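Local coordinates for uncharacterized protein (Xanthomonas axonopodis pv. citri, PDB 3OV5), which probably acts at the bacterial outer membrane as the VirB7 component of a type IV secretion system, with a globular domain of the N0 type found in outer-membrane transport proteins, at residues Thr17-Trp22 with Thr57-Val62. Numbering follows the deposited sequence. Where two conformers were deposited one is given.
Sequences TMLERW and TELSAV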
ATOM      1  N   THR A  17       7.315  -3.293   2.943  1.00  5.77           N
ATOM      2  CA  THR A  17       7.141  -4.441   3.834  1.00  6.34           C
ATOM      3  C   THR A  17       5.709  -4.536   4.360  1.00  5.53           C
ATOM      4  O   THR A  17       5.187  -5.654   4.532  1.00  5.98           O
ATOM      5  CB  THR A  17       8.204  -4.469   4.924  1.00  7.02           C
ATOM      6  OG1 THR A  17       8.155  -3.323   5.730  1.00  8.81           O
ATOM      7  CG2 THR A  17       9.609  -4.689   4.323  1.00 10.17           C
ATOM      8  N   MET A  18       5.056  -3.399   4.623  1.00  5.17           N
ATOM      9  CA  MET A  18       3.649  -3.442   4.978  1.00  5.72           C
ATOM     10  C   MET A  18       2.857  -4.065   3.845  1.00  4.92           C
ATOM     11  O   MET A  18       1.990  -4.933   4.054  1.00  5.53           O
ATOM     12  CB  MET A  18       3.110  -2.050   5.297  1.00  5.20           C
ATOM     13  CG  MET A  18       1.659  -2.097   5.774  1.00  5.71           C
ATOM     14  SD  MET A  18       0.982  -0.484   6.149  1.00  6.36           S
ATOM     15  CE  MET A  18       0.851   0.190   4.471  1.00  7.40           C
ATOM     16  N   LEU A  19       3.114  -3.609   2.623  1.00  5.04           N
ATOM     17  CA  LEU A  19       2.382  -4.140   1.476  1.00  5.46           C
ATOM     18  C   LEU A  19       2.694  -5.619   1.225  1.00  4.95           C
ATOM     19  O   LEU A  19       1.838  -6.342   0.749  1.00  5.55           O
ATOM     20  CB  LEU A  19       2.650  -3.283   0.248  1.00  5.50           C
ATOM     21  CG  LEU A  19       1.916  -1.942   0.278  1.00  5.84           C
ATOM     22  CD1 LEU A  19       2.419  -1.068  -0.858  1.00  6.76           C
ATOM     23  CD2 LEU A  19       0.422  -2.153   0.179  1.00  8.10           C
ATOM     24  N   GLU A  20       3.920  -6.075   1.496  1.00  5.17           N
ATOM     25  CA  GLU A  20       4.208  -7.495   1.390  1.00  5.68           C
ATOM     26  C   GLU A  20       3.258  -8.277   2.315  1.00  5.65           C
ATOM     27  O   GLU A  20       2.745  -9.335   1.937  1.00  5.58           O
ATOM     28  CB  GLU A  20       5.662  -7.799   1.779  1.00  6.47           C
ATOM     29  CG  GLU A  20       6.652  -7.397   0.739  1.00  9.09           C
ATOM     30  CD  GLU A  20       8.087  -7.465   1.221  1.00 11.84           C
ATOM     31  OE1 GLU A  20       8.976  -7.195   0.366  1.00 16.07           O
ATOM     32  OE2 GLU A  20       8.351  -7.760   2.402  1.00 17.63           O
ATOM     33  N   ARG A  21       3.037  -7.744   3.528  1.00  5.43           N
ATOM     34  CA  ARG A  21       2.121  -8.397   4.457  1.00  5.78           C
ATOM     35  C   ARG A  21       0.686  -8.324   3.946  1.00  5.21           C
ATOM     36  O   ARG A  21      -0.035  -9.347   3.963  1.00  5.73           O
ATOM     37  CB  ARG A  21       2.280  -7.843   5.868  1.00  5.42           C
ATOM     38  CG  ARG A  21       1.397  -8.578   6.856  1.00  5.74           C
ATOM     39  CD  ARG A  21       1.586  -8.092   8.309  1.00  6.32           C
ATOM     40  NE  ARG A  21       1.221  -6.685   8.430  1.00  6.42           N
ATOM     41  CZ  ARG A  21      -0.034  -6.243   8.420  1.00  6.48           C
ATOM     42  NH1 ARG A  21      -1.065  -7.075   8.474  1.00  7.67           N
ATOM     43  NH2 ARG A  21      -0.262  -4.937   8.376  1.00  7.86           N
ATOM     44  N   TRP A  22       0.217  -7.134   3.531  1.00  5.24           N
ATOM     45  CA  TRP A  22      -1.148  -7.063   3.002  1.00  5.83           C
ATOM     46  C   TRP A  22      -1.337  -8.052   1.854  1.00  5.63           C
ATOM     47  O   TRP A  22      -2.374  -8.692   1.729  1.00  6.37           O
ATOM     48  CB  TRP A  22      -1.467  -5.666   2.495  1.00  5.62           C
ATOM     49  CG  TRP A  22      -1.612  -4.606   3.562  1.00  5.35           C
ATOM     50  CD1 TRP A  22      -1.343  -4.694   4.916  1.00  5.91           C
ATOM     51  CD2 TRP A  22      -2.065  -3.261   3.333  1.00  5.29           C
ATOM     52  NE1 TRP A  22      -1.608  -3.478   5.535  1.00  5.96           N
ATOM     53  CE2 TRP A  22      -2.048  -2.585   4.584  1.00  5.73           C
ATOM     54  CE3 TRP A  22      -2.497  -2.575   2.191  1.00  6.44           C
ATOM     55  CZ2 TRP A  22      -2.453  -1.254   4.708  1.00  6.45           C
ATOM     56  CZ3 TRP A  22      -2.894  -1.253   2.322  1.00  6.75           C
ATOM     57  CH2 TRP A  22      -2.856  -0.612   3.561  1.00  7.03           C
ATOM     58  N   THR A  57      -6.214   2.645  -1.735  1.00  4.93           N
ATOM     59  CA  THR A  57      -6.511   4.010  -2.194  0.70  5.28           C
ATOM     60  C   THR A  57      -6.099   5.050  -1.140  1.00  4.94           C
ATOM     61  O   THR A  57      -5.492   6.084  -1.460  1.00  5.09           O
ATOM     62  CB  THR A  57      -7.985   4.097  -2.589  0.70  5.60           C
ATOM     63  OG1 THR A  57      -8.199   3.138  -3.645  0.70  4.59           O
ATOM     64  CG2 THR A  57      -8.378   5.459  -3.083  0.70  5.63           C
ATOM     65  N   GLU A  58      -6.390   4.779   0.135  1.00  5.13           N
ATOM     66  CA  GLU A  58      -5.911   5.661   1.202  0.50  5.50           C
ATOM     67  C   GLU A  58      -4.394   5.739   1.171  1.00  4.93           C
ATOM     68  O   GLU A  58      -3.805   6.819   1.308  1.00  5.51           O
ATOM     69  CB  GLU A  58      -6.365   5.176   2.571  0.50  5.43           C
ATOM     70  CG  GLU A  58      -7.850   5.313   2.841  0.50  6.62           C
ATOM     71  CD  GLU A  58      -8.183   5.000   4.293  0.50  8.42           C
ATOM     72  OE1 GLU A  58      -7.647   5.712   5.163  0.50 11.21           O
ATOM     73  OE2 GLU A  58      -8.981   4.069   4.552  0.50 10.70           O
ATOM     74  N   LEU A  59      -3.757   4.585   1.034  1.00  5.02           N
ATOM     75  CA  LEU A  59      -2.297   4.539   1.009  1.00  5.09           C
ATOM     76  C   LEU A  59      -1.738   5.303  -0.182  1.00  4.72           C
ATOM     77  O   LEU A  59      -0.732   6.029  -0.077  1.00  5.13           O
ATOM     78  CB  LEU A  59      -1.837   3.103   1.029  1.00  5.25           C
ATOM     79  CG  LEU A  59      -0.346   2.875   1.252  1.00  4.66           C
ATOM     80  CD1 LEU A  59       0.104   3.430   2.592  1.00  5.50           C
ATOM     81  CD2 LEU A  59      -0.043   1.388   1.147  1.00  5.32           C
ATOM     82  N   SER A  60      -2.390   5.121  -1.332  1.00  4.68           N
ATOM     83  CA  SER A  60      -2.039   5.876  -2.519  1.00  4.90           C
ATOM     84  C   SER A  60      -2.046   7.382  -2.245  1.00  4.85           C
ATOM     85  O   SER A  60      -1.110   8.094  -2.611  1.00  5.42           O
ATOM     86  CB  SER A  60      -3.026   5.520  -3.625  1.00  5.12           C
ATOM     87  OG  SER A  60      -2.552   6.012  -4.862  1.00  5.24           O
ATOM     88  N   ALA A  61      -3.099   7.875  -1.604  1.00  5.08           N
ATOM     89  CA  ALA A  61      -3.207   9.295  -1.323  1.00  5.69           C
ATOM     90  C   ALA A  61      -2.073   9.759  -0.403  1.00  5.09           C
ATOM     91  O   ALA A  61      -1.564  10.878  -0.552  1.00  6.00           O
ATOM     92  CB  ALA A  61      -4.544   9.618  -0.722  1.00  6.82           C
ATOM     93  N   VAL A  62      -1.672   8.901   0.553  1.00  4.63           N
ATOM     94  CA  VAL A  62      -0.603   9.269   1.473  1.00  5.22           C
ATOM     95  C   VAL A  62       0.708   9.502   0.740  1.00  4.81           C
ATOM     96  O   VAL A  62       1.476  10.391   1.119  1.00  5.38           O
ATOM     97  CB  VAL A  62      -0.461   8.195   2.570  1.00  5.86           C
ATOM     98  CG1 VAL A  62       0.775   8.424   3.391  1.00  6.41           C
ATOM     99  CG2 VAL A  62      -1.707   8.159   3.464  1.00  7.01           C
TER
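The indole of W22 meets L59 obliquely at its six-membered ring, where CZ3 of W22 lies 4.1 Å from CD2 of L59. M18 takes one face of the same indole: its CE stands 3.6 Å above the plane, displaced toward the rim. NH2 of R21, a side chain in salt bridges with D12 and D25, lies level with the ring, beside its edge, while NE1 of W22 donates to O of Q7 and the ring also meets Y6 edge-to-face. The bond to O of Q7 restrains the rotation of the indole while M18 covers one face.

M18 leaves the backbone with CG anti to N (chi1 -176°), runs extended through chi2, then bends at chi3 (71°), and this bend brings the methyl over the indole. The same methyl meets L59 tip to tip, CE of M18 lying 3.6 Å from CD2 and 3.8 Å from CD1 of L59, so both branches of the leucine are engaged.

The two helices, 15-24 and 52-63, belong to the small alpha/beta domain of the N0 type, and the contact lies almost at the centre of the chain. Their short segments run antiparallel at 170°, yet the axes come no nearer than 13.2 Å. At that spacing the backbones do not pack, and side chains bridge the gap; L59 alone supplies 81 Å² of the 140 Å² buried.

L19 reaches L59 end-on as well, its CD2 3.7 Å from CD2 of L59, and CD1 of L19 comes within 4.0 Å of that atom. One methyl of L59 therefore touches three residues of helix 15-24. L19 also packs against L30, L77 and V79, linking the interhelical contact to strands 29-32 and 76-81.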